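Local structure of delta toxin (2YGT) at residues K27-Y32 / V53-S58; D36-K41 / V277-D282; V86-I91 / R250-Y255. The protein is a haemolysin of Clostridium perfringens that probably acts by inserting beta-barrel pores into the membranes of target cells. All blocks are in the same frame, centred on the assembly; numbering follows the deposited sequence.

In the fold
From the N terminus, the chain runs along strand 27-39, turns, and comes back as strand 45-54; contact 1 closes this hairpin at the end away from the turn. Contact 2 starts further along the same strand, at 36-41, but is completed only at 277-282, so the two cross along the chain, their centres about 26 Å apart. Contact 3 pairs 86-91 with 250-255. It opens after contact 1 has closed and lies nested inside the long loop of contact 2. Contacts 1 and 3 sit on opposite sides of the chain's centre. Contact 2 lies between them, joining the hairpin's sheet to strand 263-282, sheet neighbour of strand 241-259 in contact 3.

Contact 1. Residues K27-Y32 / V53-S58; sequences KQIRKY and VDDKFS. With ZN (zinc ion), chain B.
The contact lies at the end of the beta hairpin 27-39/45-54 away from its turn, with Arg-30 and Asp-54 as a hydrogen-bonded antiparallel pair beside a zinc site. Arg-30 N gives to Asp-54 O at 3.0 Å, and Asp-54 N returns a bond to Arg-30 O at 2.7 Å. Lys-31 and Val-53 follow as a non-hydrogen-bonded pair. The Asp-54 carboxylate stands on the face of the sheet shared with Arg-30, and its OD1 binds zinc at 2.2 Å; His-286 is the second protein ligand and stacks on the ring of Tyr-32. That tyrosine also brings CE2 to 3.3 Å from Asp-54 OD2, ring and carboxylate planes 66° apart. Ile-29 CG2 packs on Asp-55 OD1 at 3.5 Å, and beyond it a water bridges the segments, giving a hydrogen to Gln-28 O and accepting from Lys-56 N. Residues 55-58 form a type I turn, and within it Asp-55 OD1 accepts from Phe-57 N above the carboxylate plane, an Asx turn, while OD2 is held by Tyr-128 OH and Gly-131 N. The turn brings Phe-57 over the start of strand 27-39. Lys-27 CG lies anti to the carbonyl carbon (chi1 -60°) and the chain beyond is extended; CD sits 4.0 Å from the Phe-57 ring centroid, a CH-pi contact over one face. Gln-28 O meets the ring edge at CE2, 3.5 Å away. The backbone pair sets the sheet face from which Asp-54 reaches the zinc, and the bound metal would be expected to stabilise the ionised carboxylate.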
loop_
_atom_site.group_PDB
_atom_site.type_symbol
_atom_site.label_atom_id
_atom_site.label_comp_id
_atom_site.label_asym_id
_atom_site.label_seq_id
_atom_site.Cartn_x
_atom_site.Cartn_y
_atom_site.Cartn_z
ATOM N N LYS A 27 -6.365 -32.003 -14.594
ATOM C CA LYS A 27 -7.326 -30.957 -14.262
ATOM C C LYS A 27 -6.857 -29.596 -14.767
ATOM O O LYS A 27 -5.699 -29.219 -14.589
ATOM C CB LYS A 27 -7.588 -30.916 -12.756
ATOM C CG LYS A 27 -8.160 -32.209 -12.197
ATOM C CD LYS A 27 -8.643 -32.035 -10.766
ATOM C CE LYS A 27 -9.083 -33.362 -10.164
ATOM N NZ LYS A 27 -9.586 -33.206 -8.770
ATOM N N GLN A 28 -7.766 -28.862 -15.399
ATOM C CA GLN A 28 -7.415 -27.601 -16.039
ATOM C C GLN A 28 -8.247 -26.426 -15.530
ATOM O O GLN A 28 -9.457 -26.543 -15.345
ATOM C CB GLN A 28 -7.555 -27.729 -17.559
ATOM C CG GLN A 28 -7.532 -26.410 -18.308
ATOM C CD GLN A 28 -7.563 -26.598 -19.813
ATOM O OE1 GLN A 28 -7.014 -27.568 -20.340
ATOM N NE2 GLN A 28 -8.204 -25.669 -20.514
ATOM N N ILE A 29 -7.582 -25.299 -15.298
ATOM C CA ILE A 29 -8.263 -24.070 -14.906
ATOM C C ILE A 29 -7.753 -22.893 -15.738
ATOM O O ILE A 29 -6.698 -22.976 -16.366
ATOM C CB ILE A 29 -8.067 -23.760 -13.409
ATOM C CG1 ILE A 29 -6.642 -23.267 -13.144
ATOM C CG2 ILE A 29 -8.398 -24.983 -12.559
ATOM C CD1 ILE A 29 -6.372 -22.951 -11.694
ATOM N N ARG A 30 -8.504 -21.798 -15.743
ATOM C CA ARG A 30 -8.125 -20.636 -16.539
ATOM C C ARG A 30 -8.025 -19.375 -15.689
ATOM O O ARG A 30 -8.724 -19.234 -14.687
ATOM C CB ARG A 30 -9.113 -20.431 -17.689
ATOM C CG ARG A 30 -9.311 -21.676 -18.538
ATOM C CD ARG A 30 -9.818 -21.342 -19.930
ATOM N NE ARG A 30 -9.698 -22.488 -20.829
ATOM C CZ ARG A 30 -9.791 -22.415 -22.153
ATOM N NH1 ARG A 30 -10.003 -21.247 -22.744
ATOM N NH2 ARG A 30 -9.666 -23.511 -22.889
ATOM N N LYS A 31 -7.146 -18.464 -16.096
ATOM C CA LYS A 31 -6.957 -17.206 -15.386
ATOM C C LYS A 31 -7.067 -16.022 -16.338
ATOM O O LYS A 31 -6.339 -15.943 -17.328
ATOM C CB LYS A 31 -5.598 -17.182 -14.685
ATOM C CG LYS A 31 -5.346 -15.911 -13.889
ATOM C CD LYS A 31 -3.924 -15.853 -13.357
ATOM C CE LYS A 31 -2.933 -15.514 -14.456
ATOM N NZ LYS A 31 -1.564 -15.311 -13.915
ATOM N N TYR A 32 -7.982 -15.106 -16.035
ATOM C CA TYR A 32 -8.189 -13.923 -16.861
ATOM C C TYR A 32 -7.696 -12.677 -16.140
ATOM O O TYR A 32 -8.056 -12.435 -14.988
ATOM C CB TYR A 32 -9.672 -13.770 -17.216
ATOM C CG TYR A 32 -10.248 -14.966 -17.938
ATOM C CD1 TYR A 32 -10.199 -15.056 -19.324
ATOM C CD2 TYR A 32 -10.835 -16.008 -17.234
ATOM C CE1 TYR A 32 -10.724 -16.153 -19.991
ATOM C CE2 TYR A 32 -11.362 -17.108 -17.889
ATOM C CZ TYR A 32 -11.303 -17.176 -19.267
ATOM O OH TYR A 32 -11.826 -18.271 -19.917
ATOM N N VAL A 53 -9.996 -16.113 -11.605
ATOM C CA VAL A 53 -9.717 -17.529 -11.775
ATOM C C VAL A 53 -10.993 -18.293 -12.092
ATOM O O VAL A 53 -11.990 -18.170 -11.382
ATOM C CB VAL A 53 -9.066 -18.140 -10.524
ATOM C CG1 VAL A 53 -8.819 -19.624 -10.737
ATOM C CG2 VAL A 53 -7.769 -17.416 -10.188
ATOM N N ASP A 54 -10.959 -19.068 -13.173
ATOM C CA ASP A 54 -12.047 -19.982 -13.505
ATOM C C ASP A 54 -11.638 -21.416 -13.198
ATOM O O ASP A 54 -10.831 -22.016 -13.908
ATOM C CB ASP A 54 -12.479 -19.827 -14.965
ATOM C CG ASP A 54 -13.403 -18.649 -15.168
ATOM O OD1 ASP A 54 -13.605 -17.903 -14.190
ATOM O OD2 ASP A 54 -13.926 -18.469 -16.288
ATOM N N ASP A 55 -12.204 -21.949 -12.123
ATOM C CA ASP A 55 -11.824 -23.253 -11.607
ATOM C C ASP A 55 -13.082 -24.068 -11.338
ATOM O O ASP A 55 -13.719 -23.918 -10.296
ATOM C CB ASP A 55 -11.007 -23.075 -10.323
ATOM C CG ASP A 55 -10.604 -24.391 -9.697
ATOM O OD1 ASP A 55 -10.978 -25.450 -10.239
ATOM O OD2 ASP A 55 -9.908 -24.367 -8.658
ATOM N N LYS A 56 -13.438 -24.925 -12.291
ATOM C CA LYS A 56 -14.666 -25.716 -12.206
ATOM C C LYS A 56 -14.652 -26.694 -11.038
ATOM O O LYS A 56 -15.697 -27.213 -10.644
ATOM C CB LYS A 56 -14.900 -26.481 -13.511
ATOM C CG LYS A 56 -15.259 -25.598 -14.694
ATOM C CD LYS A 56 -15.152 -26.370 -15.998
ATOM C CE LYS A 56 -15.528 -25.503 -17.184
ATOM N NZ LYS A 56 -15.263 -26.194 -18.474
ATOM N N PHE A 57 -13.467 -26.942 -10.491
ATOM C CA PHE A 57 -13.310 -27.898 -9.399
ATOM C C PHE A 57 -13.415 -27.218 -8.037
ATOM O O PHE A 57 -13.379 -27.872 -6.996
ATOM C CB PHE A 57 -11.984 -28.647 -9.542
ATOM C CG PHE A 57 -11.741 -29.179 -10.925
ATOM C CD1 PHE A 57 -12.299 -30.382 -11.327
ATOM C CD2 PHE A 57 -10.973 -28.467 -11.831
ATOM C CE1 PHE A 57 -12.086 -30.872 -12.603
ATOM C CE2 PHE A 57 -10.755 -28.951 -13.108
ATOM C CZ PHE A 57 -11.312 -30.154 -13.496
ATOM N N SER A 58 -13.551 -25.899 -8.056
ATOM C CA SER A 58 -13.757 -25.135 -6.834
ATOM C C SER A 58 -15.242 -24.858 -6.664
ATOM O O SER A 58 -15.955 -24.642 -7.644
ATOM C CB SER A 58 -12.982 -23.820 -6.886
ATOM O OG SER A 58 -13.380 -22.960 -5.840
HETATM ZN ZN ZN B . -15.090 -16.395 -14.889
HETATM O O HOH W 1 -11.842 -25.241 -14.671
#

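Contact 2. Residues D36-K41 / V277-D282; sequences DSATTK and VKFELD
Ala-38 and Val-277 make the central apolar touch, CB of the alanine 4.0 Å from CG1 of the valine. Ala-38 CB also reaches Phe-279 CZ at 4.2 Å, coming obliquely to the ring, so that one small methyl serves two larger side chains. At the far end of the row Thr-40 CG2 approaches Val-277 CG2 to 4.3 Å, while the hydroxyl of that threonine is engaged by Glu-275 and by Ser-44 N. Val-277 therefore uses both its branches: CG1, anti to its own backbone N (chi1 178°), for the alanine, and CG2 for the threonine.

The polar component is a carboxylate against an aromatic rim. Asp-36 OD2 lies in the plane of the Phe-279 ring at its edge, 3.6 Å from CE1, and the two flat groups are turned 74° from each other. An oxygen there faces the weakly positive C-H rim, not the electron-rich face. The same OD2 accepts a hydrogen bond from Gln-290 N, which helps hold the carboxylate in position beside the ring.

No hydrogen bond links 36-41 to 277-282. Their strand axes come no nearer than 9.1 Å and run at 161°, close to antiparallel, with side chains filling the space between. Gln-290 of strand 287-291 touches Ala-38, Val-277 and Phe-279, and Ile-46 and Val-48 of strand 45-54 add to the apolar layer. Two sheets meeting through side chains at such a spacing, with strands nearly aligned, are consistent with the facing layers of a beta sandwich.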
loop_
_atom_site.group_PDB
_atom_site.type_symbol
_atom_site.label_atom_id
_atom_site.label_comp_id
_atom_site.label_asym_id
_atom_site.label_seq_id
_atom_site.Cartn_x
_atom_site.Cartn_y
_atom_site.Cartn_z
ATOM N N ASP A 36 -6.885 -1.769 -14.542
ATOM C CA ASP A 36 -7.417 -0.422 -14.664
ATOM C C ASP A 36 -6.615 0.567 -13.827
ATOM O O ASP A 36 -6.084 0.216 -12.775
ATOM C CB ASP A 36 -8.894 -0.384 -14.274
ATOM C CG ASP A 36 -9.620 0.768 -14.913
ATOM O OD1 ASP A 36 -9.031 1.378 -15.831
ATOM O OD2 ASP A 36 -10.764 1.062 -14.507
ATOM N N SER A 37 -6.527 1.804 -14.308
ATOM C CA SER A 37 -5.785 2.847 -13.612
ATOM C C SER A 37 -6.641 4.087 -13.391
ATOM O O SER A 37 -7.433 4.469 -14.253
ATOM C CB SER A 37 -4.517 3.222 -14.386
ATOM O OG SER A 37 -3.499 2.253 -14.210
ATOM N N ALA A 38 -6.473 4.711 -12.232
ATOM C CA ALA A 38 -7.199 5.930 -11.907
ATOM C C ALA A 38 -6.291 6.951 -11.228
ATOM O O ALA A 38 -5.399 6.596 -10.456
ATOM C CB ALA A 38 -8.404 5.618 -11.032
ATOM N N THR A 39 -6.517 8.223 -11.534
ATOM C CA THR A 39 -5.775 9.305 -10.906
ATOM C C THR A 39 -6.716 10.148 -10.054
ATOM O O THR A 39 -7.822 10.479 -10.480
ATOM C CB THR A 39 -5.075 10.198 -11.950
ATOM O OG1 THR A 39 -4.166 9.408 -12.727
ATOM C CG2 THR A 39 -4.302 11.313 -11.264
ATOM N N THR A 40 -6.279 10.485 -8.845
ATOM C CA THR A 40 -7.101 11.259 -7.925
ATOM C C THR A 40 -6.913 12.758 -8.143
ATOM O O THR A 40 -6.054 13.181 -8.918
ATOM C CB THR A 40 -6.778 10.923 -6.463
ATOM O OG1 THR A 40 -5.480 11.432 -6.129
ATOM C CG2 THR A 40 -6.802 9.418 -6.244
ATOM N N LYS A 41 -7.720 13.554 -7.448
ATOM C CA LYS A 41 -7.675 15.007 -7.577
ATOM C C LYS A 41 -6.311 15.575 -7.184
ATOM O O LYS A 41 -5.833 16.530 -7.791
ATOM C CB LYS A 41 -8.781 15.655 -6.740
ATOM N N VAL A 277 -11.715 5.865 -4.642
ATOM C CA VAL A 277 -12.032 5.480 -6.011
ATOM C C VAL A 277 -12.853 4.197 -6.022
ATOM O O VAL A 277 -12.524 3.237 -5.328
ATOM C CB VAL A 277 -10.756 5.277 -6.847
ATOM C CG1 VAL A 277 -11.107 4.838 -8.255
ATOM C CG2 VAL A 277 -9.946 6.560 -6.884
ATOM N N LYS A 278 -13.924 4.179 -6.809
ATOM C CA LYS A 278 -14.784 3.002 -6.884
ATOM C C LYS A 278 -14.498 2.149 -8.119
ATOM O O LYS A 278 -14.274 2.672 -9.210
ATOM C CB LYS A 278 -16.259 3.408 -6.859
ATOM C CG LYS A 278 -16.728 3.980 -5.532
ATOM C CD LYS A 278 -18.246 4.084 -5.492
ATOM N N PHE A 279 -14.506 0.832 -7.939
ATOM C CA PHE A 279 -14.289 -0.095 -9.044
ATOM C C PHE A 279 -15.378 -1.158 -9.076
ATOM O O PHE A 279 -15.790 -1.659 -8.033
ATOM C CB PHE A 279 -12.923 -0.776 -8.921
ATOM C CG PHE A 279 -11.766 0.115 -9.260
ATOM C CD1 PHE A 279 -11.458 0.400 -10.581
ATOM C CD2 PHE A 279 -10.977 0.661 -8.262
ATOM C CE1 PHE A 279 -10.392 1.216 -10.897
ATOM C CE2 PHE A 279 -9.908 1.477 -8.575
ATOM C CZ PHE A 279 -9.616 1.755 -9.892
ATOM N N GLU A 280 -15.849 -1.493 -10.272
ATOM C CA GLU A 280 -16.801 -2.583 -10.427
ATOM C C GLU A 280 -16.115 -3.804 -11.016
ATOM O O GLU A 280 -15.343 -3.695 -11.970
ATOM C CB GLU A 280 -17.988 -2.183 -11.307
ATOM C CG GLU A 280 -19.052 -3.277 -11.396
ATOM C CD GLU A 280 -20.270 -2.873 -12.212
ATOM O OE1 GLU A 280 -20.203 -2.920 -13.459
ATOM O OE2 GLU A 280 -21.299 -2.512 -11.603
ATOM N N LEU A 281 -16.398 -4.964 -10.430
ATOM C CA LEU A 281 -15.921 -6.233 -10.959
ATOM C C LEU A 281 -17.026 -6.936 -11.737
ATOM O O LEU A 281 -18.107 -7.200 -11.208
ATOM C CB LEU A 281 -15.422 -7.144 -9.835
ATOM C CG LEU A 281 -14.011 -6.918 -9.292
ATOM C CD1 LEU A 281 -13.936 -5.634 -8.484
ATOM C CD2 LEU A 281 -13.586 -8.101 -8.442
ATOM N N ASP A 282 -16.753 -7.225 -13.001
ATOM C CA ASP A 282 -17.650 -8.048 -13.792
ATOM C C ASP A 282 -17.071 -9.460 -13.839
ATOM O O ASP A 282 -16.099 -9.720 -14.547
ATOM C CB ASP A 282 -17.819 -7.467 -15.198
ATOM C CG ASP A 282 -18.989 -8.076 -15.942
ATOM O OD1 ASP A 282 -19.180 -9.307 -15.846
ATOM O OD2 ASP A 282 -19.718 -7.325 -16.625
#

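Contact 3. Residues V86-I91 / R250-Y255; sequences VMRWPI and REINSY
The indole of Trp-89 rests on the backbone O and CB of Asn-253: Asn-253 O lies 3.3 Å from Trp-89 CD1, obliquely to the ring, and Asn-253 CB is 3.6 Å from Trp-89 NE1. The planes of the ring and of the asparagine amide are turned 90° from each other. One face of the indole carries the backbone N of Ile-91, offset toward the rim, and Phe-198 and Phe-177 pack against the ring edge-to-face. Trp-89 CG sits between its backbone N and carbonyl carbon (chi1 66°), a position from which the indole turns back over the neighbouring strand, onto Asn-253 and Tyr-255 CB. The guanidinium of Arg-88 has Ile-252 CG2 near its plane at the edge, 4.1 Å from NE, and its charge is paired with Asp-270.

Behind these groups two antiparallel strands are paired, with axes at 155°. Trp-89 and Asn-253 exchange bonds: Trp-89 N to Asn-253 O at 2.9 Å, and Asn-253 N to Trp-89 O at 2.8 Å. Met-87 and Tyr-255 form the next hydrogen-bonded pair, while Arg-88 and Ser-254 between them are a non-hydrogen-bonded pair.

Ile-91 lies against the asparagine amide, with CD1 3.3 Å from Asn-253 OD1. ND2 of Asn-253 turns back to its own strand, giving to Ile-252 O at 2.8 Å from above that carbonyl plane, with a weak second bond to Glu-251 OE2. Asn-267 takes the indole N-H on its OD1 and gives its ND2 to Asn-253 OD1. One neighbouring amide thus satisfies two buried polar groups across the strand pair and helps fix how indole and amide are turned.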
loop_
_atom_site.group_PDB
_atom_site.type_symbol
_atom_site.label_atom_id
_atom_site.label_comp_id
_atom_site.label_asym_id
_atom_site.label_seq_id
_atom_site.Cartn_x
_atom_site.Cartn_y
_atom_site.Cartn_z
ATOM N N VAL A 86 10.340 25.233 8.646
ATOM C CA VAL A 86 9.335 24.180 8.687
ATOM C C VAL A 86 9.530 23.174 7.563
ATOM O O VAL A 86 9.725 23.546 6.406
ATOM C CB VAL A 86 7.905 24.756 8.579
ATOM C CG1 VAL A 86 6.875 23.631 8.619
ATOM C CG2 VAL A 86 7.648 25.772 9.684
ATOM N N MET A 87 9.485 21.894 7.913
ATOM C CA MET A 87 9.478 20.835 6.917
ATOM C C MET A 87 8.199 20.021 7.054
ATOM O O MET A 87 8.037 19.259 8.006
ATOM C CB MET A 87 10.694 19.921 7.075
ATOM C CG MET A 87 10.638 18.680 6.199
ATOM S SD MET A 87 11.911 17.466 6.595
ATOM C CE MET A 87 11.289 16.031 5.725
ATOM N N ARG A 88 7.286 20.196 6.107
ATOM C CA ARG A 88 6.063 19.403 6.078
ATOM C C ARG A 88 6.347 18.044 5.452
ATOM O O ARG A 88 6.982 17.958 4.402
ATOM C CB ARG A 88 4.954 20.153 5.335
ATOM C CG ARG A 88 4.535 21.425 6.056
ATOM C CD ARG A 88 3.559 22.271 5.257
ATOM N NE ARG A 88 2.271 21.611 5.080
ATOM C CZ ARG A 88 1.125 22.257 4.888
ATOM N NH1 ARG A 88 1.106 23.585 4.866
ATOM N NH2 ARG A 88 -0.002 21.578 4.729
ATOM N N TRP A 89 5.890 16.982 6.110
ATOM C CA TRP A 89 6.235 15.624 5.704
ATOM C C TRP A 89 5.101 14.635 5.998
ATOM O O TRP A 89 4.262 14.887 6.866
ATOM C CB TRP A 89 7.531 15.185 6.402
ATOM C CG TRP A 89 7.393 15.058 7.894
ATOM C CD1 TRP A 89 7.240 16.075 8.793
ATOM C CD2 TRP A 89 7.393 13.845 8.658
ATOM N NE1 TRP A 89 7.144 15.569 10.067
ATOM C CE2 TRP A 89 7.233 14.202 10.012
ATOM C CE3 TRP A 89 7.511 12.490 8.328
ATOM C CZ2 TRP A 89 7.188 13.258 11.036
ATOM C CZ3 TRP A 89 7.467 11.550 9.348
ATOM C CH2 TRP A 89 7.307 11.940 10.686
ATOM N N PRO A 90 5.072 13.503 5.273
ATOM C CA PRO A 90 4.016 12.503 5.449
ATOM C C PRO A 90 4.366 11.525 6.564
ATOM O O PRO A 90 5.088 10.557 6.325
ATOM C CB PRO A 90 4.018 11.747 4.109
ATOM C CG PRO A 90 5.211 12.283 3.321
ATOM C CD PRO A 90 6.056 13.058 4.276
ATOM N N ILE A 91 3.871 11.769 7.769
ATOM C CA ILE A 91 4.095 10.824 8.852
ATOM C C ILE A 91 3.386 9.493 8.580
ATOM O O ILE A 91 3.889 8.430 8.953
ATOM C CB ILE A 91 3.650 11.390 10.209
ATOM C CG1 ILE A 91 4.026 10.423 11.334
ATOM C CG2 ILE A 91 2.153 11.672 10.210
ATOM C CD1 ILE A 91 3.949 11.039 12.716
ATOM N N ARG A 250 -3.325 10.351 3.285
ATOM C CA ARG A 250 -2.004 10.806 3.683
ATOM C C ARG A 250 -2.129 11.809 4.823
ATOM O O ARG A 250 -2.902 12.761 4.739
ATOM C CB ARG A 250 -1.281 11.446 2.494
ATOM C CG ARG A 250 0.121 11.947 2.808
ATOM C CD ARG A 250 0.676 12.764 1.654
ATOM N NE ARG A 250 -0.080 13.996 1.461
ATOM C CZ ARG A 250 -0.171 14.648 0.307
ATOM N NH1 ARG A 250 0.444 14.183 -0.770
ATOM N NH2 ARG A 250 -0.885 15.763 0.230
ATOM N N GLU A 251 -1.389 11.580 5.902
ATOM C CA GLU A 251 -1.325 12.557 6.979
ATOM C C GLU A 251 -0.018 13.330 6.897
ATOM O O GLU A 251 1.056 12.737 6.814
ATOM C CB GLU A 251 -1.462 11.895 8.350
ATOM C CG GLU A 251 -1.447 12.906 9.492
ATOM C CD GLU A 251 -1.549 12.262 10.859
ATOM O OE1 GLU A 251 -1.922 11.072 10.934
ATOM O OE2 GLU A 251 -1.261 12.953 11.859
ATOM N N ILE A 252 -0.121 14.654 6.913
ATOM C CA ILE A 252 1.051 15.514 6.877
ATOM C C ILE A 252 1.312 16.101 8.255
ATOM O O ILE A 252 0.384 16.538 8.936
ATOM C CB ILE A 252 0.860 16.674 5.886
ATOM C CG1 ILE A 252 0.722 16.147 4.458
ATOM C CG2 ILE A 252 2.022 17.659 5.978
ATOM C CD1 ILE A 252 2.038 16.008 3.737
ATOM N N ASN A 253 2.574 16.102 8.669
ATOM C CA ASN A 253 2.980 16.780 9.894
ATOM C C ASN A 253 3.961 17.908 9.588
ATOM O O ASN A 253 4.564 17.940 8.516
ATOM C CB ASN A 253 3.595 15.794 10.888
ATOM C CG ASN A 253 2.551 14.954 11.594
ATOM O OD1 ASN A 253 2.869 14.157 12.475
ATOM N ND2 ASN A 253 1.292 15.134 11.213
ATOM N N SER A 254 4.108 18.835 10.526
ATOM C CA SER A 254 5.031 19.948 10.356
ATOM C C SER A 254 6.177 19.829 11.349
ATOM O O SER A 254 5.985 20.000 12.553
ATOM C CB SER A 254 4.309 21.286 10.545
ATOM O OG SER A 254 3.329 21.491 9.539
ATOM N N TYR A 255 7.363 19.518 10.839
ATOM C CA TYR A 255 8.562 19.462 11.663
ATOM C C TYR A 255 9.225 20.836 11.690
ATOM O O TYR A 255 9.756 21.301 10.682
ATOM C CB TYR A 255 9.531 18.402 11.131
ATOM C CG TYR A 255 10.826 18.305 11.911
ATOM C CD1 TYR A 255 10.872 17.660 13.141
ATOM C CD2 TYR A 255 12.001 18.861 11.417
ATOM C CE1 TYR A 255 12.053 17.576 13.859
ATOM C CE2 TYR A 255 13.184 18.779 12.123
ATOM C CZ TYR A 255 13.206 18.136 13.341
ATOM O OH TYR A 255 14.383 18.053 14.044
#